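Long-range contacts in phenylalanine ammonia-lyase (Rhodosporidium toruloides, PDB 1Y2M), which catalyses the non-oxidative deamination of L-phenylalanine and L-tyrosine to trans-cinnamic and p-coumaric acid, working as a homotetramer: residues S295-T300 with G330-L335; E302-H307 with Q360-L365; A308-P313 with P364-P369; S339-H344 with S656-R661; Q370-L375 with A430-L435. All coordinates share one frame; numbering follows the deposited sequence.

From the N terminus, helix 273-303 supplies the first segments of contacts 1 and 2. Contact 1 closes the loop back to helix 323-336. Before it closes, contacts 2 and 3 open; both therefore cross it, and both end on the same stretch, sharing Pro364 and Leu365. Contact 4 opens inside the loops of contacts 2 and 3, crosses both, and closes 312 residues later. Contact 5 is nested within that long loop. Contacts 1 to 3 tie the end of helix 273-303 and the loop after it to helix 323-336 and the start of helix 368-391; contact 4 ties the loop after helix 323-336 to that before helix 662-672, and contact 5 adds helix 416-443.

Contact 1: S295-T300 with G330-L335; sequences SLTAMT and GNIRKL
Where Ala298 meets Ile332 and Leu335, no flat side chain takes part; the one flat group with a face covered within the two segments, the guanidinium of Arg333, stays outside the contact, has Gly330 CA over one face, offset toward its rim, and gives its NH1 to Phe311 O. What meets instead is methyls and short branches. Ala298 is central: its CB lies 3.8 Å from Leu335 CB and equally close to Leu335 CD1, while on the Ile332 side it comes 4.2 Å from CG2. One turn back, Leu335 CD1 reaches the backbone itself, 3.7 Å from Ser295 CA, and passes 3.9 Å from Ser295 OG. Thr297 carries the remaining contact. Its CG2 stands anti to the backbone N and touches Ile332 CD1 at 3.8 Å, the two side chains crossing at about a right angle. The same rotamer leaves Thr297 OG1 beside its own N. The short segments run with their axes 9.1 Å apart and cross at -45°, and Ala298 CA approaches Ile332 CA to 5.7 Å. Around the pair, Phe311 and Ser368 touch Ile332, and Met714 packs on both Ser295 and Leu335. The chemistry is that of a buried apolar seam: small residues on helix 273-303 admit the branched ones of helix 323-336, and the threonine hydroxyl is satisfied by Ser293 O of its own helix and by Gln439 of helix 416-443. The four touching pairs rest on shape and buried hydrocarbon, while Asn331 ND2, bonded to Gln294 OE1 beside them, is a polar tie between the same helices.

Contact 2: E302-H307 with Q360-L365; sequences EAMVGH and QDRYPL
The ring of His307 is turned obliquely against both of its polar neighbours, Gln360 and Asp361. In one of its two conformers the Gln360 amide places NE2 3.4 Å above the imidazole plane, over its centre, yet the two planes are inclined at 53°, far from a flat stack. Gln360 OE1 comes 2.9 Å from His307 ND1 at an angle too poor for a hydrogen bond; in this conformer it accepts Asp361 N instead, also at 2.9 Å, the donor above the amide plane. Asp361 comes to the ring edge, its CG in the imidazole plane. Its OD2 accepts the backbone N of His307 at 2.8 Å on the syn side in an almost straight bond (173°), and OD1 takes a weak bond of 3.2 Å from His307 ND1. His307 CG beside the backbone N (chi1 -67°) keeps the ring on the side of the N-H, and both donors face one carboxylate. A water donates to OD2 and His307 O. Past this polar knot Met304 CG meets Leu365 CD1 at 4.3 Å, and its CE lies at the edge of the Arg362 guanidinium, which forms a salt bridge with Glu442. An alanine at His307 would probably leave Asp361 OD1 without its ring donor and the Gln360 amide without the face it covers. Gln360 probably binds (E)-cinnamate, and the Asp361 carboxylate, held by a strong backbone bond, a weak ring bond and a water, probably helps to steady the loop as a second shell.

Contact 3: A308-P313 with P364-P369; sequences AGSFHP and PLRTSP
Ser310, in a 3-10 turn spanning 308-311, brings its CA within 5.3 Å of Arg366 CA, close to where helix 363-366 ends. Its OG rests 3.6 Å from Arg366 CA, and a water donates to both Ser310 O and Arg366 O, sewing the backbones together. Phe311 offers its rim to the other segment. Ser368 OG lies in the ring plane, 3.3 Å from CE1; Pro369 CG also comes in at the edge, 3.7 Å from CD1, and the two side chains cross at about a right angle. Phe311 CZ comes 3.7 Å from Leu365 O. Over one face lies Ser310 CB. Ser368 OG is turned between its backbone N and carbonyl carbon (chi1 54°) and donates to Leu365 O at 2.7 Å, tilted 24° from the carbonyl plane, on the face that Ser368 N also uses. An alanine in place of Phe311 would probably leave Ser368 OG, Pro369 CG and Leu365 O without their ring contacts. Arg366 CB and CG pass Ser310 OG, while its NE bonds Asp361 O and its NH1 Gly410 O of the second subunit; these bonds position a residue that probably binds (E)-cinnamate. Among the helices, Phe311 is the wedge, reaching Val301 of helix 273-303 and both Ile332 and Leu336 of helix 323-336, while Ser368 and Pro369 begin helix 368-391 and Leu365 packs on Gln439 of helix 416-443 and on Thr300 and Val301 of helix 273-303.

Contact 4: S339-H344 with S656-R661; sequences SRFAVH and SYLSPR
Phe341 and Tyr657 make the tight half. Tyr657 CB sits over the centre of the Phe341 ring, 3.6 Å from its centroid and 12° off the normal, a CH-pi contact, while the two rings themselves are inclined at 46°. Leu658 CG lies in the Phe341 plane at its edge, with CD2 4.0 Å from CE2. Beside this, Arg340 N donates to Tyr657 O at 2.7 Å. Ser339 OG accepts from Phe341 N and Ala342 N, an ST turn and motif that folds the loop, and is bonded to Glu302 as well. On this buried side Tyr657 OH is hydrogen-bonded to Glu543, and Ser659 OG to Leu335 O. The solvent side is looser: the side chain of the exposed Arg340 is bent at chi3, and Tyr657 CE1 lies over one guanidinium face, toward the rim. Arg340 NH1 gives a weak bond of 2.8 Å to Ser656 O. Thus the loop after helix 323-336 is held against the loop leading to helix 662-672, far along the chain, with Phe542 and Ile535 of helix 506-560 packing against the aromatic core and Glu302 of helix 273-303 bonded to both Ser339 and Ser659.

Contact 5: Q370-L375 with A430-L435; sequences QWLGPL and AQIGKL
Trp371 reaches across to Gln431 and Leu435. Its CB points toward helix 416-443 but makes no close contact with 430-435. CG, anti to its backbone N (chi1 -169°), comes 4.1 Å from Leu435 CD1, which lies over a face of the indole. Next, CD1 packs against Leu435 CB at 3.6 Å. NE1 then donates to Gln431 O at 2.9 Å with an N-H...O angle of 158°. That oxygen lies in the indole plane, although NE1 itself stands above the carbonyl plane; Leu435 N, the ordinary helical donor, approaches the same oxygen from the opposite face, and the carbonyl is gripped twice. Farther along the ring, CZ2 comes 3.3 Å from Gln431 OE1, and CH2 passes the same atom at a longer distance. Beyond the indole the seam is aliphatic: Leu372 CG meets Leu435 CD2 at 3.5 Å, and Leu375 CD1 lies 3.7 Å from Ile432 CG1. Gln431 NE2 bonds Thr489 O of the second subunit, and Lys434 NZ bonds Val492 O of the second subunit and Gln493 OE1 of the third. Helix 368-391, kinked at Pro374, runs antiparallel to helix 416-443, the short axes 10.0 Å apart at 165°. This is an antiparallel pair within one chain, part of the central helical bundle of the PAL/histidase fold, whose flank meets other subunits.

Contact 1: S295-T300 with G330-L335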
# COMPACT_ATOMS: atom_id res chain seq x y z
N SER B 295 -5.69 19.88 20.96
CA SER B 295 -5.40 21.26 21.30
C SER B 295 -5.47 22.19 20.09
O SER B 295 -6.05 23.28 20.13
CB SER B 295 -4.05 21.38 22.03
OG SER B 295 -4.08 20.67 23.28
N LEU B 296 -4.90 21.75 18.97
CA LEU B 296 -4.93 22.49 17.74
C LEU B 296 -6.33 22.59 17.17
O LEU B 296 -6.70 23.63 16.65
CB LEU B 296 -4.02 21.82 16.72
CG LEU B 296 -2.54 22.05 16.98
CD1 LEU B 296 -1.72 21.17 16.10
CD2 LEU B 296 -2.20 23.49 16.68
N THR B 297 -7.14 21.55 17.32
CA THR B 297 -8.55 21.60 16.98
C THR B 297 -9.26 22.76 17.72
O THR B 297 -9.95 23.58 17.11
CB THR B 297 -9.26 20.25 17.26
OG1 THR B 297 -8.70 19.23 16.44
CG2 THR B 297 -10.74 20.37 16.91
N ALA B 298 -9.05 22.82 19.03
CA ALA B 298 -9.66 23.86 19.88
C ALA B 298 -9.18 25.25 19.39
O ALA B 298 -10.00 26.18 19.16
CB ALA B 298 -9.32 23.66 21.32
N MSE B 299 -7.88 25.40 19.18
CA MSE B 299 -7.35 26.74 18.80
C MSE B 299 -7.82 27.17 17.43
O MSE B 299 -8.00 28.36 17.13
CB MSE B 299 -5.85 26.75 18.96
CG MSE B 299 -5.51 26.55 20.36
SE MSE B 299 -3.57 26.69 20.69
CE MSE B 299 -3.49 28.55 20.92
N THR B 300 -7.99 26.19 16.56
CA THR B 300 -8.57 26.47 15.23
C THR B 300 -10.04 26.89 15.33
O THR B 300 -10.49 27.77 14.58
CB THR B 300 -8.36 25.29 14.27
OG1 THR B 300 -6.96 24.93 14.20
CG2 THR B 300 -8.84 25.63 12.86
N GLY B 330 -14.88 15.86 25.15
CA GLY B 330 -14.69 16.44 26.48
C GLY B 330 -13.41 17.23 26.61
O GLY B 330 -13.39 18.28 27.26
N ASN B 331 -12.31 16.72 26.05
CA ASN B 331 -11.04 17.47 26.07
C ASN B 331 -11.19 18.79 25.33
O ASN B 331 -10.84 19.83 25.85
CB ASN B 331 -9.91 16.66 25.42
CG ASN B 331 -9.44 15.48 26.26
OD1 ASN B 331 -9.64 15.45 27.47
ND2 ASN B 331 -8.71 14.53 25.60
N ILE B 332 -11.77 18.74 24.14
CA ILE B 332 -11.92 19.96 23.34
C ILE B 332 -12.94 20.90 24.00
O ILE B 332 -12.74 22.12 24.05
CB ILE B 332 -12.27 19.65 21.88
CG1 ILE B 332 -11.14 18.84 21.24
CG2 ILE B 332 -12.55 20.91 21.10
CD1 ILE B 332 -11.55 18.23 19.93
N ARG B 333 -14.04 20.36 24.54
CA ARG B 333 -14.98 21.16 25.29
C ARG B 333 -14.28 21.92 26.45
O ARG B 333 -14.48 23.12 26.62
CB ARG B 333 -16.10 20.23 25.85
CG ARG B 333 -17.22 20.98 26.61
CD ARG B 333 -18.44 20.11 26.87
NE ARG B 333 -18.15 18.96 27.76
CZ ARG B 333 -18.08 17.68 27.38
NH1 ARG B 333 -18.20 17.29 26.09
NH2 ARG B 333 -17.84 16.75 28.30
N LYS B 334 -13.46 21.21 27.20
CA LYS B 334 -12.70 21.78 28.32
C LYS B 334 -11.83 22.93 27.84
O LYS B 334 -11.85 24.01 28.41
CB LYS B 334 -11.87 20.70 29.00
CG LYS B 334 -10.92 21.28 30.06
CD LYS B 334 -10.95 20.53 31.38
CE LYS B 334 -10.47 19.14 31.28
NZ LYS B 334 -10.32 18.55 32.66
N LEU B 335 -11.10 22.69 26.76
CA LEU B 335 -10.21 23.72 26.22
C LEU B 335 -10.96 24.95 25.75
O LEU B 335 -10.39 26.04 25.86
CB LEU B 335 -9.39 23.16 25.07
CG LEU B 335 -8.41 22.04 25.41
CD1 LEU B 335 -7.79 21.55 24.15
CD2 LEU B 335 -7.32 22.52 26.40

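Contact 2: E302-H307 with Q360-L365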
# COMPACT_ATOMS: atom_id res chain seq x y z
N GLU B 302 -11.23 28.52 17.68
CA GLU B 302 -11.12 29.91 18.12
C GLU B 302 -10.73 30.86 16.97
O GLU B 302 -11.39 31.85 16.71
CB GLU B 302 -10.13 30.03 19.29
CG GLU B 302 -10.62 29.34 20.54
CD GLU B 302 -9.69 29.65 21.73
OE1 GLU B 302 -8.58 29.09 21.72
OE2 GLU B 302 -10.05 30.46 22.64
N ALA B 303 -9.69 30.50 16.21
CA ALA B 303 -9.25 31.35 15.10
C ALA B 303 -10.35 31.50 14.04
O ALA B 303 -10.47 32.53 13.42
CB ALA B 303 -8.03 30.78 14.44
N MSE B 304 -11.18 30.47 13.87
CA MSE B 304 -12.24 30.47 12.85
C MSE B 304 -13.55 31.04 13.38
O MSE B 304 -14.52 31.06 12.67
CB MSE B 304 -12.48 29.04 12.38
CG MSE B 304 -11.30 28.43 11.66
SE MSE B 304 -11.33 29.12 9.78
CE MSE B 304 -12.90 28.13 9.04
N VAL B 305 -13.53 31.55 14.61
CA VAL B 305 -14.75 31.97 15.32
C VAL B 305 -15.86 30.94 15.09
O VAL B 305 -17.02 31.25 14.77
CB VAL B 305 -15.15 33.43 15.02
CG1 VAL B 305 -16.35 33.85 15.82
CG2 VAL B 305 -14.04 34.34 15.47
N GLY B 306 -15.48 29.68 15.28
CA GLY B 306 -16.37 28.57 15.05
C GLY B 306 -17.16 28.17 16.27
O GLY B 306 -17.16 28.87 17.28
N HIS B 307 -17.82 27.02 16.14
CA HIS B 307 -18.81 26.62 17.15
C HIS B 307 -18.25 25.65 18.18
O HIS B 307 -17.90 24.49 17.89
CB HIS B 307 -19.99 25.97 16.47
CG HIS B 307 -20.77 26.90 15.62
ND1 HIS B 307 -20.60 27.01 14.25
CD2 HIS B 307 -21.78 27.75 15.93
CE1 HIS B 307 -21.45 27.90 13.77
NE2 HIS B 307 -22.17 28.37 14.78
N GLN B 360 -22.89 26.46 9.56
CA GLN B 360 -22.28 25.49 10.43
C GLN B 360 -20.87 25.15 10.01
O GLN B 360 -20.50 25.25 8.82
CB GLN B 360 -23.15 24.24 10.57
CG GLN B 360 -22.94 23.48 11.89
CD GLN B 360 -22.59 24.39 13.06
OE1 GLN B 360 -21.42 24.36 13.52
NE2 GLN B 360 -23.58 25.25 13.53
N ASP B 361 -20.08 24.74 10.99
CA ASP B 361 -18.66 24.46 10.77
C ASP B 361 -18.52 23.30 9.82
O ASP B 361 -19.34 22.42 9.79
CB ASP B 361 -17.94 24.15 12.09
CG ASP B 361 -17.74 25.37 12.95
OD1 ASP B 361 -18.00 26.52 12.48
OD2 ASP B 361 -17.31 25.19 14.10
N ARG B 362 -17.42 23.26 9.08
CA ARG B 362 -17.19 22.15 8.20
C ARG B 362 -16.64 20.95 8.99
O ARG B 362 -16.39 21.03 10.19
CB ARG B 362 -16.24 22.59 7.08
CG ARG B 362 -16.85 23.70 6.21
CD ARG B 362 -15.82 24.13 5.20
NE ARG B 362 -16.29 25.23 4.37
CZ ARG B 362 -16.09 26.52 4.64
NH1 ARG B 362 -15.45 26.89 5.75
NH2 ARG B 362 -16.54 27.44 3.80
N TYR B 363 -16.42 19.86 8.28
CA TYR B 363 -16.19 18.60 8.99
C TYR B 363 -14.88 18.54 9.75
O TYR B 363 -14.81 17.82 10.80
CB TYR B 363 -16.30 17.41 8.03
CG TYR B 363 -17.69 17.02 7.58
CD1 TYR B 363 -18.81 17.82 7.75
CD2 TYR B 363 -17.82 15.84 6.82
CE1 TYR B 363 -20.09 17.41 7.25
CE2 TYR B 363 -19.01 15.47 6.33
CZ TYR B 363 -20.13 16.21 6.55
OH TYR B 363 -21.29 15.72 5.96
N PRO B 364 -13.80 19.21 9.26
CA PRO B 364 -12.56 19.14 10.03
C PRO B 364 -12.68 19.56 11.51
O PRO B 364 -12.00 19.03 12.37
CB PRO B 364 -11.60 20.03 9.23
CG PRO B 364 -12.10 19.77 7.78
CD PRO B 364 -13.59 19.90 7.95
N LEU B 365 -13.58 20.49 11.79
CA LEU B 365 -13.87 20.91 13.15
C LEU B 365 -15.06 20.14 13.74
O LEU B 365 -14.97 19.57 14.83
CB LEU B 365 -14.17 22.41 13.14
CG LEU B 365 -12.95 23.27 12.79
CD1 LEU B 365 -13.34 24.78 12.83
CD2 LEU B 365 -11.69 22.99 13.68
O HOH W 1 -16.89 23.11 15.73

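Contact 3: A308-P313 with P364-P369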
# COMPACT_ATOMS: atom_id res chain seq x y z
N ALA B 308 -18.27 26.07 19.43
CA ALA B 308 -17.91 25.15 20.51
C ALA B 308 -19.02 24.09 20.67
O ALA B 308 -18.80 23.05 21.31
CB ALA B 308 -17.71 25.92 21.76
N GLY B 309 -20.20 24.36 20.14
CA GLY B 309 -21.37 23.47 20.25
C GLY B 309 -21.11 22.06 19.71
O GLY B 309 -21.75 21.11 20.12
N SER B 310 -20.17 21.93 18.76
CA SER B 310 -19.83 20.60 18.19
C SER B 310 -19.43 19.61 19.28
O SER B 310 -19.51 18.41 19.06
CB SER B 310 -18.71 20.70 17.17
OG SER B 310 -19.08 21.48 16.09
N PHE B 311 -18.98 20.12 20.43
CA PHE B 311 -18.37 19.28 21.47
C PHE B 311 -19.27 19.11 22.69
O PHE B 311 -18.83 18.64 23.69
CB PHE B 311 -17.03 19.89 21.83
CG PHE B 311 -16.22 20.22 20.63
CD1 PHE B 311 -15.60 19.20 19.94
CD2 PHE B 311 -16.13 21.50 20.14
CE1 PHE B 311 -14.94 19.45 18.80
CE2 PHE B 311 -15.50 21.75 18.94
CZ PHE B 311 -14.88 20.74 18.29
N HIS B 312 -20.53 19.53 22.58
CA HIS B 312 -21.49 19.44 23.64
C HIS B 312 -21.75 17.99 24.02
O HIS B 312 -21.81 17.14 23.13
CB HIS B 312 -22.80 20.08 23.16
CG HIS B 312 -23.76 20.34 24.26
ND1 HIS B 312 -24.55 19.35 24.81
CD2 HIS B 312 -24.08 21.49 24.91
CE1 HIS B 312 -25.31 19.89 25.75
NE2 HIS B 312 -25.04 21.18 25.82
N PRO B 313 -21.88 17.68 25.33
CA PRO B 313 -22.14 16.28 25.72
C PRO B 313 -23.33 15.60 25.05
O PRO B 313 -23.33 14.37 24.93
CB PRO B 313 -22.45 16.36 27.21
CG PRO B 313 -21.95 17.68 27.67
CD PRO B 313 -21.77 18.57 26.51
N PRO B 364 -13.80 19.21 9.26
CA PRO B 364 -12.56 19.14 10.03
C PRO B 364 -12.68 19.56 11.51
O PRO B 364 -12.00 19.03 12.37
CB PRO B 364 -11.60 20.03 9.23
CG PRO B 364 -12.10 19.77 7.78
CD PRO B 364 -13.59 19.90 7.95
N LEU B 365 -13.58 20.49 11.79
CA LEU B 365 -13.87 20.91 13.15
C LEU B 365 -15.06 20.14 13.74
O LEU B 365 -14.97 19.57 14.83
CB LEU B 365 -14.17 22.41 13.14
CG LEU B 365 -12.95 23.27 12.79
CD1 LEU B 365 -13.34 24.78 12.83
CD2 LEU B 365 -11.69 22.99 13.68
N ARG B 366 -16.18 20.11 13.01
CA ARG B 366 -17.43 19.58 13.56
C ARG B 366 -17.43 18.06 13.74
O ARG B 366 -18.16 17.56 14.58
CB ARG B 366 -18.61 20.01 12.71
CG ARG B 366 -20.00 19.42 13.10
CD ARG B 366 -21.12 20.29 12.58
NE ARG B 366 -21.08 20.53 11.14
CZ ARG B 366 -21.86 19.95 10.24
NH1 ARG B 366 -22.71 18.99 10.58
NH2 ARG B 366 -21.75 20.30 8.97
N THR B 367 -16.61 17.34 12.97
CA THR B 367 -16.53 15.87 13.13
C THR B 367 -15.25 15.41 13.79
O THR B 367 -14.92 14.20 13.78
CB THR B 367 -16.71 15.10 11.76
OG1 THR B 367 -15.53 15.23 10.96
CG2 THR B 367 -17.96 15.53 11.02
N SER B 368 -14.51 16.34 14.41
CA SER B 368 -13.22 16.00 15.01
C SER B 368 -13.30 14.91 16.08
O SER B 368 -12.48 13.99 16.08
CB SER B 368 -12.45 17.27 15.43
OG SER B 368 -13.21 18.13 16.27
N PRO B 369 -14.30 14.96 17.00
CA PRO B 369 -14.33 13.84 18.01
C PRO B 369 -14.59 12.47 17.35
O PRO B 369 -14.04 11.44 17.78
CB PRO B 369 -15.45 14.22 18.96
CG PRO B 369 -15.64 15.74 18.73
CD PRO B 369 -15.39 15.93 17.26
O HOH W 2 -19.82 16.69 16.73

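Contact 4: S339-H344 with S656-R661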
# COMPACT_ATOMS: atom_id res chain seq x y z
N SER B 339 -13.49 30.71 26.19
CA SER B 339 -13.08 31.38 24.95
C SER B 339 -14.06 32.50 24.60
O SER B 339 -15.26 32.33 24.70
CB SER B 339 -13.01 30.42 23.77
OG SER B 339 -12.51 31.10 22.60
N ARG B 340 -13.54 33.66 24.21
CA ARG B 340 -14.37 34.71 23.65
C ARG B 340 -14.20 34.77 22.14
O ARG B 340 -14.78 35.63 21.50
CB ARG B 340 -14.02 36.07 24.28
CG ARG B 340 -14.35 36.13 25.77
CD ARG B 340 -13.89 37.43 26.44
NE ARG B 340 -14.47 38.61 25.80
CZ ARG B 340 -13.89 39.81 25.71
NH1 ARG B 340 -12.68 40.05 26.24
NH2 ARG B 340 -14.54 40.78 25.08
N PHE B 341 -13.49 33.81 21.56
CA PHE B 341 -13.41 33.66 20.10
C PHE B 341 -14.46 32.62 19.60
O PHE B 341 -15.25 32.88 18.70
CB PHE B 341 -12.05 33.14 19.66
CG PHE B 341 -10.90 34.14 19.68
CD1 PHE B 341 -10.94 35.32 18.94
CD2 PHE B 341 -9.73 33.83 20.36
CE1 PHE B 341 -9.86 36.18 18.90
CE2 PHE B 341 -8.64 34.72 20.33
CZ PHE B 341 -8.71 35.86 19.58
N ALA B 342 -14.45 31.45 20.22
CA ALA B 342 -15.42 30.40 19.87
C ALA B 342 -16.80 30.83 20.33
O ALA B 342 -16.95 31.47 21.38
CB ALA B 342 -15.06 29.10 20.52
N VAL B 343 -17.81 30.45 19.54
CA VAL B 343 -19.23 30.68 19.85
C VAL B 343 -19.78 29.53 20.71
O VAL B 343 -19.62 28.36 20.37
CB VAL B 343 -20.02 30.82 18.55
CG1 VAL B 343 -21.51 31.03 18.81
CG2 VAL B 343 -19.43 31.97 17.72
N HIS B 344 -20.42 29.89 21.83
CA HIS B 344 -20.89 28.90 22.81
C HIS B 344 -22.37 28.54 22.66
O HIS B 344 -23.18 29.42 22.46
CB HIS B 344 -20.58 29.42 24.21
CG HIS B 344 -19.11 29.53 24.46
ND1 HIS B 344 -18.34 28.43 24.77
CD2 HIS B 344 -18.25 30.57 24.33
CE1 HIS B 344 -17.07 28.80 24.86
NE2 HIS B 344 -17.00 30.10 24.61
N SER B 656 -6.86 38.74 25.60
CA SER B 656 -8.22 39.21 26.01
C SER B 656 -9.36 38.25 25.62
O SER B 656 -10.48 38.36 26.16
CB SER B 656 -8.52 40.57 25.39
OG SER B 656 -7.68 41.57 25.93
N TYR B 657 -9.11 37.35 24.67
CA TYR B 657 -10.16 36.57 24.09
C TYR B 657 -9.93 35.08 24.17
O TYR B 657 -10.89 34.33 24.09
CB TYR B 657 -10.32 36.96 22.62
CG TYR B 657 -10.58 38.43 22.41
CD1 TYR B 657 -11.79 39.01 22.78
CD2 TYR B 657 -9.61 39.24 21.84
CE1 TYR B 657 -12.02 40.38 22.58
CE2 TYR B 657 -9.81 40.60 21.68
CZ TYR B 657 -11.00 41.16 22.04
OH TYR B 657 -11.19 42.51 21.85
N LEU B 658 -8.67 34.65 24.27
CA LEU B 658 -8.39 33.22 24.29
C LEU B 658 -9.03 32.59 25.52
O LEU B 658 -9.11 33.23 26.57
CB LEU B 658 -6.90 32.95 24.36
CG LEU B 658 -6.17 33.15 23.05
CD1 LEU B 658 -4.71 33.33 23.30
CD2 LEU B 658 -6.38 32.02 22.18
N SER B 659 -9.38 31.31 25.40
CA SER B 659 -9.67 30.48 26.57
C SER B 659 -8.53 30.54 27.51
O SER B 659 -7.41 30.57 27.05
CB SER B 659 -9.78 28.99 26.21
OG SER B 659 -11.10 28.76 25.84
N PRO B 660 -8.79 30.45 28.83
CA PRO B 660 -7.65 30.37 29.73
C PRO B 660 -6.72 29.19 29.49
O PRO B 660 -5.54 29.27 29.81
CB PRO B 660 -8.30 30.26 31.11
CG PRO B 660 -9.68 29.87 30.88
CD PRO B 660 -10.06 30.48 29.57
N ARG B 661 -7.28 28.09 28.97
CA ARG B 661 -6.51 26.87 28.74
C ARG B 661 -5.75 26.97 27.45
O ARG B 661 -4.64 26.46 27.34
CB ARG B 661 -7.40 25.61 28.80
CG ARG B 661 -7.89 25.30 30.20
CD ARG B 661 -8.78 24.09 30.26
NE ARG B 661 -9.26 23.86 31.62
CZ ARG B 661 -8.61 23.16 32.56
NH1 ARG B 661 -7.45 22.56 32.32
NH2 ARG B 661 -9.16 23.02 33.76

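Contact 5: Q370-L375 with A430-L435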
# COMPACT_ATOMS: atom_id res chain seq x y z
N GLN B 370 -15.46 12.49 16.36
CA GLN B 370 -15.83 11.29 15.64
C GLN B 370 -14.64 10.79 14.80
O GLN B 370 -14.51 9.59 14.53
CB GLN B 370 -17.07 11.55 14.79
CG GLN B 370 -18.34 11.89 15.55
CD GLN B 370 -18.49 13.34 15.83
OE1 GLN B 370 -17.60 14.12 15.57
NE2 GLN B 370 -19.67 13.73 16.32
N TRP B 371 -13.75 11.70 14.37
CA TRP B 371 -12.60 11.32 13.58
C TRP B 371 -11.46 10.83 14.49
O TRP B 371 -10.78 9.83 14.19
CB TRP B 371 -12.08 12.55 12.84
CG TRP B 371 -11.05 12.22 11.77
CD1 TRP B 371 -9.68 12.32 11.83
CD2 TRP B 371 -11.34 11.72 10.46
NE1 TRP B 371 -9.12 11.94 10.62
CE2 TRP B 371 -10.12 11.57 9.77
CE3 TRP B 371 -12.53 11.36 9.80
CZ2 TRP B 371 -10.05 11.09 8.45
CZ3 TRP B 371 -12.45 10.89 8.50
CH2 TRP B 371 -11.23 10.76 7.85
N LEU B 372 -11.21 11.55 15.57
CA LEU B 372 -10.09 11.21 16.44
C LEU B 372 -10.42 10.05 17.41
O LEU B 372 -9.53 9.32 17.89
CB LEU B 372 -9.69 12.46 17.21
CG LEU B 372 -9.00 13.56 16.38
CD1 LEU B 372 -8.81 14.83 17.23
CD2 LEU B 372 -7.70 13.14 15.77
N GLY B 373 -11.69 9.92 17.81
CA GLY B 373 -12.07 8.94 18.82
C GLY B 373 -11.57 7.52 18.50
O GLY B 373 -10.92 6.86 19.35
N PRO B 374 -11.85 7.05 17.29
CA PRO B 374 -11.44 5.69 16.99
C PRO B 374 -9.96 5.41 17.11
O PRO B 374 -9.54 4.39 17.66
CB PRO B 374 -11.96 5.47 15.57
CG PRO B 374 -13.17 6.29 15.51
CD PRO B 374 -12.70 7.58 16.22
N LEU B 375 -9.16 6.34 16.61
CA LEU B 375 -7.74 6.13 16.65
C LEU B 375 -7.19 6.28 18.10
O LEU B 375 -6.18 5.66 18.47
CB LEU B 375 -7.00 7.02 15.69
CG LEU B 375 -6.98 8.51 15.92
CD1 LEU B 375 -5.81 8.95 16.80
CD2 LEU B 375 -7.00 9.22 14.52
N ALA B 430 -1.50 8.92 10.45
CA ALA B 430 -1.89 9.44 9.15
C ALA B 430 -3.29 10.07 9.24
O ALA B 430 -3.57 11.07 8.58
CB ALA B 430 -1.89 8.34 8.12
N GLN B 431 -4.16 9.49 10.04
CA GLN B 431 -5.51 10.02 10.21
C GLN B 431 -5.52 11.34 10.99
O GLN B 431 -6.26 12.28 10.65
CB GLN B 431 -6.45 9.03 10.90
CG GLN B 431 -6.65 7.74 10.09
CD GLN B 431 -7.06 8.02 8.69
OE1 GLN B 431 -8.22 8.32 8.43
NE2 GLN B 431 -6.10 7.92 7.75
N ILE B 432 -4.72 11.42 12.06
CA ILE B 432 -4.52 12.69 12.77
C ILE B 432 -3.99 13.72 11.78
O ILE B 432 -4.52 14.83 11.66
CB ILE B 432 -3.49 12.54 13.93
CG1 ILE B 432 -4.00 11.58 15.00
CG2 ILE B 432 -3.17 13.93 14.53
CD1 ILE B 432 -2.97 11.17 16.01
N GLY B 433 -2.94 13.36 11.04
CA GLY B 433 -2.37 14.30 10.05
C GLY B 433 -3.42 14.79 9.04
O GLY B 433 -3.52 16.00 8.76
N LYS B 434 -4.20 13.90 8.45
CA LYS B 434 -5.24 14.33 7.52
C LYS B 434 -6.21 15.31 8.18
O LYS B 434 -6.52 16.34 7.60
CB LYS B 434 -5.95 13.11 6.94
CG LYS B 434 -7.02 13.49 5.95
CD LYS B 434 -6.49 14.10 4.67
CE LYS B 434 -7.65 14.34 3.70
NZ LYS B 434 -7.30 14.74 2.26
N LEU B 435 -6.63 15.05 9.41
CA LEU B 435 -7.51 15.99 10.11
C LEU B 435 -6.92 17.37 10.27
O LEU B 435 -7.52 18.39 9.86
CB LEU B 435 -7.84 15.44 11.51
CG LEU B 435 -8.89 16.29 12.25
CD1 LEU B 435 -10.27 16.27 11.45
CD2 LEU B 435 -9.08 15.83 13.66